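Long-range contacts in porin protein associated with imipenem resistance (Acinetobacter baumannii, PDB 4FUV), which forms an eight-stranded beta-barrel in the outer membrane that probably takes part in ornithine and imipenem transport and is associated with imipenem resistance: residues F120-Q125 against N199-K204; Q125-G130 against Q192-A197. All coordinates share one frame; numbering follows the deposited sequence.

Overall arrangement
Both contacts press one hairpin, strands 119-122 and 125-129, against one helix, 194-207, and their centres lie about 9 Å apart. Along the chain the hairpin comes first. Its turn, in contact 1, meets the middle of the helix, while its second strand, in contact 2, packs against the residues leading into the helix and its first turn, so the segments of contact 2 fall between those of contact 1. Q125 belongs to both, and N123 of contact 1 is hydrogen-bonded to Q192 of contact 2. Hairpin and helix lie far from the chain termini, which in eight-stranded outer-membrane barrels face the periplasm; they therefore probably belong to the extracellular end.

Contact 1: residues F120-Q125 against N199-K204; sequences FRVNNQ and NAEARK
E201 OE1 takes the backbone N-H of N123 at 2.8 Å in a nearly straight bond (170°), the donor standing above the carboxylate plane. A water bound to N124 N at 2.9 Å adds a weak second bond to the same oxygen. The carboxylate is thus used to fasten a type I' turn, V122 to Q125, whose inner residues N123 and N124 both have left-handed backbone angles, a conformation that asparagine tolerates well. Glutamate is long enough to span from helix to turn: its chain, extended beyond CG, crosses V122 at about a right angle, with E201 CD 4.0 Å from V122 CG1. With CG anti to its backbone N (chi1 -168°), N123 CG lies near A200 CB; beyond it ND2 packs 3.2 Å from that methyl, which is small enough to admit it, and is hydrogen-bonded to Q192. On the other branch OD1 meets K204 CE at 3.1 Å, the lysine chain crossing the asparagine at about a right angle. The turn joins strands 119-122 and 125-129; the V122 side chain also touches A197 and V198 of helix 194-207 and I136 of strand 134-144, while E201 also touches L180 of strand 177-187.

Contact 2: residues Q125-G130 against Q192-A197; sequences QDFIAG and QSLEEA
The start of helix 194-207, closed by a capping box, is where Q125 and F127 of strand 125-129 meet the residues Q192, L194 and A197. Q125 reaches it with an extended chain, and its amide grips the backbone of Q192 at two points. Q125 OE1 accepts from Q192 N at 2.9 Å, in the carbonyl plane and on a lone pair, while Q125 NE2 gives a hydrogen to Q192 O at 2.7 Å. The second bond is the more bent, Q192 O lying 23° out of the amide plane of Q125. A glutamine amide carries both a donor and an acceptor, so one group can answer the N-H and the C=O of the same residue, and here it does so from a buried strand position; T188 shares NE2. A water bridges Q125 OE1 to Q192 OE1, an oxygen that also takes part in the bond to N123 in contact 1.

In the capping box itself, S193 is the N-cap residue: its OG accepts from E196 N at 3.3 Å, and E196 OE1 accepts in return from S193 N at 3.0 Å through its anti lone pair. Serine and glutamate suit these places because each offers an acceptor to a backbone N-H at the helix start, where no preceding turn supplies a carbonyl.

Beside this polar grip lies the ring of F127. L194 CD1 sits over its centre in a CH-pi contact, 4.2 Å from the centroid and 5° off the ring normal. F127 CE2 comes 3.3 Å from L194 N, and A197 CB meets CZ at 3.7 Å, alanine being short enough to let the ring approach the helix. V122 and A186 also pack on F127, and on strand 125-129 D126 forms salt bridges with R121 and with R118 of the second subunit.

Contact 1: residues F120-Q125 against N199-K204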
loop_
_atom_site.group_PDB
_atom_site.type_symbol
_atom_site.label_atom_id
_atom_site.label_comp_id
_atom_site.label_asym_id
_atom_site.label_seq_id
_atom_site.Cartn_x
_atom_site.Cartn_y
_atom_site.Cartn_z
ATOM N N PHE A 120 2.026 11.221 -14.316
ATOM C CA PHE A 120 1.261 10.041 -14.653
ATOM C C PHE A 120 2.153 9.237 -15.585
ATOM O O PHE A 120 3.110 9.776 -16.156
ATOM C CB PHE A 120 -0.062 10.420 -15.332
ATOM C CG PHE A 120 0.101 11.139 -16.661
ATOM C CD1 PHE A 120 0.446 12.483 -16.703
ATOM C CD2 PHE A 120 -0.111 10.470 -17.860
ATOM C CE1 PHE A 120 0.597 13.137 -17.914
ATOM C CE2 PHE A 120 0.032 11.132 -19.084
ATOM C CZ PHE A 120 0.381 12.454 -19.109
ATOM N N ARG A 121 1.843 7.959 -15.747
ATOM C CA ARG A 121 2.737 7.036 -16.454
ATOM C C ARG A 121 1.997 6.375 -17.608
ATOM O O ARG A 121 0.872 5.907 -17.435
ATOM C CB ARG A 121 3.237 5.961 -15.480
ATOM C CG ARG A 121 4.371 5.075 -15.980
ATOM C CD ARG A 121 4.987 4.333 -14.773
ATOM N NE ARG A 121 6.045 3.387 -15.133
ATOM C CZ ARG A 121 7.288 3.726 -15.460
ATOM N NH1 ARG A 121 7.649 5.004 -15.505
ATOM N NH2 ARG A 121 8.178 2.782 -15.758
ATOM N N VAL A 122 2.614 6.358 -18.788
ATOM C CA VAL A 122 2.004 5.724 -19.955
ATOM C C VAL A 122 3.046 4.861 -20.658
ATOM O O VAL A 122 4.133 5.342 -21.000
ATOM C CB VAL A 122 1.415 6.763 -20.949
ATOM C CG1 VAL A 122 0.761 6.060 -22.136
ATOM C CG2 VAL A 122 0.398 7.662 -20.251
ATOM N N ASN A 123 2.728 3.583 -20.855
ATOM C CA ASN A 123 3.678 2.644 -21.464
ATOM C C ASN A 123 5.056 2.671 -20.780
ATOM O O ASN A 123 6.094 2.712 -21.446
ATOM C CB ASN A 123 3.823 2.942 -22.962
ATOM C CG ASN A 123 4.546 1.842 -23.714
ATOM O OD1 ASN A 123 4.281 0.661 -23.509
ATOM N ND2 ASN A 123 5.479 2.228 -24.584
ATOM N N ASN A 124 5.057 2.669 -19.449
ATOM C CA ASN A 124 6.300 2.626 -18.661
ATOM C C ASN A 124 7.176 3.863 -18.816
ATOM O O ASN A 124 8.389 3.811 -18.603
ATOM C CB ASN A 124 7.107 1.352 -18.959
ATOM C CG ASN A 124 6.312 0.090 -18.685
ATOM O OD1 ASN A 124 5.536 0.035 -17.734
ATOM N ND2 ASN A 124 6.480 -0.917 -19.533
ATOM N N GLN A 125 6.552 4.971 -19.194
ATOM C CA GLN A 125 7.249 6.246 -19.277
ATOM C C GLN A 125 6.485 7.279 -18.462
ATOM O O GLN A 125 5.247 7.320 -18.487
ATOM C CB GLN A 125 7.401 6.707 -20.727
ATOM C CG GLN A 125 8.154 8.021 -20.862
ATOM C CD GLN A 125 8.402 8.433 -22.304
ATOM O OE1 GLN A 125 8.690 7.599 -23.163
ATOM N NE2 GLN A 125 8.316 9.735 -22.569
ATOM N N ASN A 199 -0.417 5.191 -28.063
ATOM C CA ASN A 199 -0.475 4.193 -29.138
ATOM C C ASN A 199 0.312 2.919 -28.851
ATOM O O ASN A 199 -0.063 1.840 -29.307
ATOM C CB ASN A 199 0.040 4.802 -30.449
ATOM C CG ASN A 199 -0.891 5.851 -30.998
ATOM O OD1 ASN A 199 -2.074 5.874 -30.660
ATOM N ND2 ASN A 199 -0.369 6.724 -31.859
ATOM N N ALA A 200 1.422 3.051 -28.130
ATOM C CA ALA A 200 2.191 1.882 -27.731
ATOM C C ALA A 200 1.334 1.015 -26.822
ATOM O O ALA A 200 1.294 -0.201 -26.979
ATOM C CB ALA A 200 3.451 2.283 -27.020
ATOM N N GLU A 201 0.639 1.658 -25.886
ATOM C CA GLU A 201 -0.240 0.948 -24.958
ATOM C C GLU A 201 -1.436 0.307 -25.659
ATOM O O GLU A 201 -1.813 -0.808 -25.336
ATOM C CB GLU A 201 -0.696 1.855 -23.823
ATOM C CG GLU A 201 0.114 1.628 -22.548
ATOM C CD GLU A 201 -0.452 2.374 -21.366
ATOM O OE1 GLU A 201 0.209 2.420 -20.309
ATOM O OE2 GLU A 201 -1.565 2.913 -21.498
ATOM N N ALA A 202 -2.008 1.009 -26.630
ATOM C CA ALA A 202 -3.071 0.433 -27.434
ATOM C C ALA A 202 -2.547 -0.818 -28.121
ATOM O O ALA A 202 -3.213 -1.852 -28.120
ATOM C CB ALA A 202 -3.600 1.437 -28.456
ATOM N N ARG A 203 -1.340 -0.734 -28.676
ATOM C CA ARG A 203 -0.760 -1.879 -29.369
ATOM C C ARG A 203 -0.513 -3.084 -28.465
ATOM O O ARG A 203 -0.714 -4.219 -28.890
ATOM C CB ARG A 203 0.522 -1.491 -30.110
ATOM C CG ARG A 203 0.267 -0.619 -31.322
ATOM N N LYS A 204 -0.072 -2.845 -27.232
ATOM C CA LYS A 204 0.139 -3.949 -26.290
ATOM C C LYS A 204 -1.160 -4.675 -26.025
ATOM O O LYS A 204 -1.211 -5.907 -25.994
ATOM C CB LYS A 204 0.728 -3.463 -24.962
ATOM C CG LYS A 204 2.158 -2.931 -25.050
ATOM C CD LYS A 204 2.934 -3.289 -23.785
ATOM C CE LYS A 204 4.166 -2.411 -23.576
ATOM N NZ LYS A 204 4.995 -2.227 -24.798
HETATM O O HOH W 1 2.678 2.091 -17.886
#

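Contact 2: residues Q125-G130 against Q192-A197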
loop_
_atom_site.group_PDB
_atom_site.type_symbol
_atom_site.label_atom_id
_atom_site.label_comp_id
_atom_site.label_asym_id
_atom_site.label_seq_id
_atom_site.Cartn_x
_atom_site.Cartn_y
_atom_site.Cartn_z
ATOM N N GLN A 125 6.552 4.971 -19.194
ATOM C CA GLN A 125 7.249 6.246 -19.277
ATOM C C GLN A 125 6.485 7.279 -18.462
ATOM O O GLN A 125 5.247 7.320 -18.487
ATOM C CB GLN A 125 7.401 6.707 -20.727
ATOM C CG GLN A 125 8.154 8.021 -20.862
ATOM C CD GLN A 125 8.402 8.433 -22.304
ATOM O OE1 GLN A 125 8.690 7.599 -23.163
ATOM N NE2 GLN A 125 8.316 9.735 -22.569
ATOM N N ASP A 126 7.224 8.082 -17.709
ATOM C CA ASP A 126 6.616 9.117 -16.885
ATOM C C ASP A 126 6.379 10.387 -17.697
ATOM O O ASP A 126 7.223 10.775 -18.510
ATOM C CB ASP A 126 7.504 9.432 -15.686
ATOM C CG ASP A 126 7.626 8.252 -14.724
ATOM O OD1 ASP A 126 6.652 7.483 -14.585
ATOM O OD2 ASP A 126 8.692 8.099 -14.108
ATOM N N PHE A 127 5.224 11.009 -17.458
ATOM C CA PHE A 127 4.841 12.270 -18.070
ATOM C C PHE A 127 4.290 13.188 -16.987
ATOM O O PHE A 127 3.836 12.722 -15.951
ATOM C CB PHE A 127 3.754 12.062 -19.125
ATOM C CG PHE A 127 4.218 11.330 -20.352
ATOM C CD1 PHE A 127 4.238 9.946 -20.379
ATOM C CD2 PHE A 127 4.601 12.030 -21.493
ATOM C CE1 PHE A 127 4.652 9.264 -21.514
ATOM C CE2 PHE A 127 5.017 11.363 -22.629
ATOM C CZ PHE A 127 5.038 9.964 -22.640
ATOM N N ILE A 128 4.334 14.493 -17.233
ATOM C CA ILE A 128 3.717 15.456 -16.331
ATOM C C ILE A 128 2.771 16.346 -17.124
ATOM O O ILE A 128 3.188 17.004 -18.078
ATOM C CB ILE A 128 4.765 16.340 -15.615
ATOM C CG1 ILE A 128 5.425 15.561 -14.466
ATOM C CG2 ILE A 128 4.106 17.605 -15.063
ATOM C CD1 ILE A 128 6.623 16.292 -13.834
ATOM N N ALA A 129 1.504 16.370 -16.715
ATOM C CA ALA A 129 0.471 17.116 -17.423
ATOM C C ALA A 129 0.730 18.624 -17.395
ATOM O O ALA A 129 1.102 19.183 -16.360
ATOM C CB ALA A 129 -0.895 16.809 -16.829
ATOM N N GLY A 130 0.506 19.275 -18.532
ATOM C CA GLY A 130 0.640 20.719 -18.628
ATOM C C GLY A 130 -0.457 21.473 -17.900
ATOM O O GLY A 130 -1.319 20.876 -17.252
ATOM N N GLN A 192 9.592 8.441 -25.811
ATOM C CA GLN A 192 8.344 8.579 -26.545
ATOM C C GLN A 192 7.641 9.881 -26.236
ATOM O O GLN A 192 7.676 10.369 -25.111
ATOM C CB GLN A 192 7.386 7.426 -26.167
ATOM C CG GLN A 192 7.830 6.059 -26.670
ATOM C CD GLN A 192 6.816 4.952 -26.367
ATOM O OE1 GLN A 192 6.438 4.729 -25.210
ATOM N NE2 GLN A 192 6.373 4.259 -27.412
ATOM N N SER A 193 6.964 10.427 -27.235
ATOM C CA SER A 193 6.006 11.489 -26.987
ATOM C C SER A 193 4.765 10.857 -26.366
ATOM O O SER A 193 4.575 9.634 -26.437
ATOM C CB SER A 193 5.608 12.141 -28.302
ATOM O OG SER A 193 4.895 11.203 -29.090
ATOM N N LEU A 194 3.923 11.686 -25.762
ATOM C CA LEU A 194 2.669 11.216 -25.173
ATOM C C LEU A 194 1.833 10.419 -26.176
ATOM O O LEU A 194 1.319 9.352 -25.840
ATOM C CB LEU A 194 1.855 12.403 -24.641
ATOM C CG LEU A 194 0.513 12.052 -23.988
ATOM C CD1 LEU A 194 0.706 10.932 -22.973
ATOM C CD2 LEU A 194 -0.074 13.279 -23.310
ATOM N N GLU A 195 1.701 10.944 -27.400
ATOM C CA GLU A 195 0.903 10.294 -28.441
ATOM C C GLU A 195 1.423 8.890 -28.757
ATOM O O GLU A 195 0.649 7.948 -28.911
ATOM C CB GLU A 195 0.862 11.143 -29.724
ATOM C CG GLU A 195 -0.008 12.386 -29.641
ATOM C CD GLU A 195 0.688 13.589 -28.982
ATOM O OE1 GLU A 195 1.857 13.473 -28.529
ATOM O OE2 GLU A 195 0.049 14.662 -28.919
ATOM N N GLU A 196 2.741 8.752 -28.831
ATOM C CA GLU A 196 3.352 7.472 -29.151
ATOM C C GLU A 196 3.242 6.495 -27.997
ATOM O O GLU A 196 3.068 5.294 -28.202
ATOM C CB GLU A 196 4.824 7.677 -29.496
ATOM C CG GLU A 196 5.035 8.395 -30.811
ATOM C CD GLU A 196 6.474 8.845 -30.997
ATOM O OE1 GLU A 196 7.116 9.216 -29.990
ATOM O OE2 GLU A 196 6.961 8.822 -32.145
ATOM N N ALA A 197 3.388 7.014 -26.784
ATOM C CA ALA A 197 3.266 6.191 -25.597
ATOM C C ALA A 197 1.834 5.635 -25.547
ATOM O O ALA A 197 1.636 4.438 -25.325
ATOM C CB ALA A 197 3.608 6.995 -24.334
HETATM O O HOH W 2 8.486 5.057 -23.783
#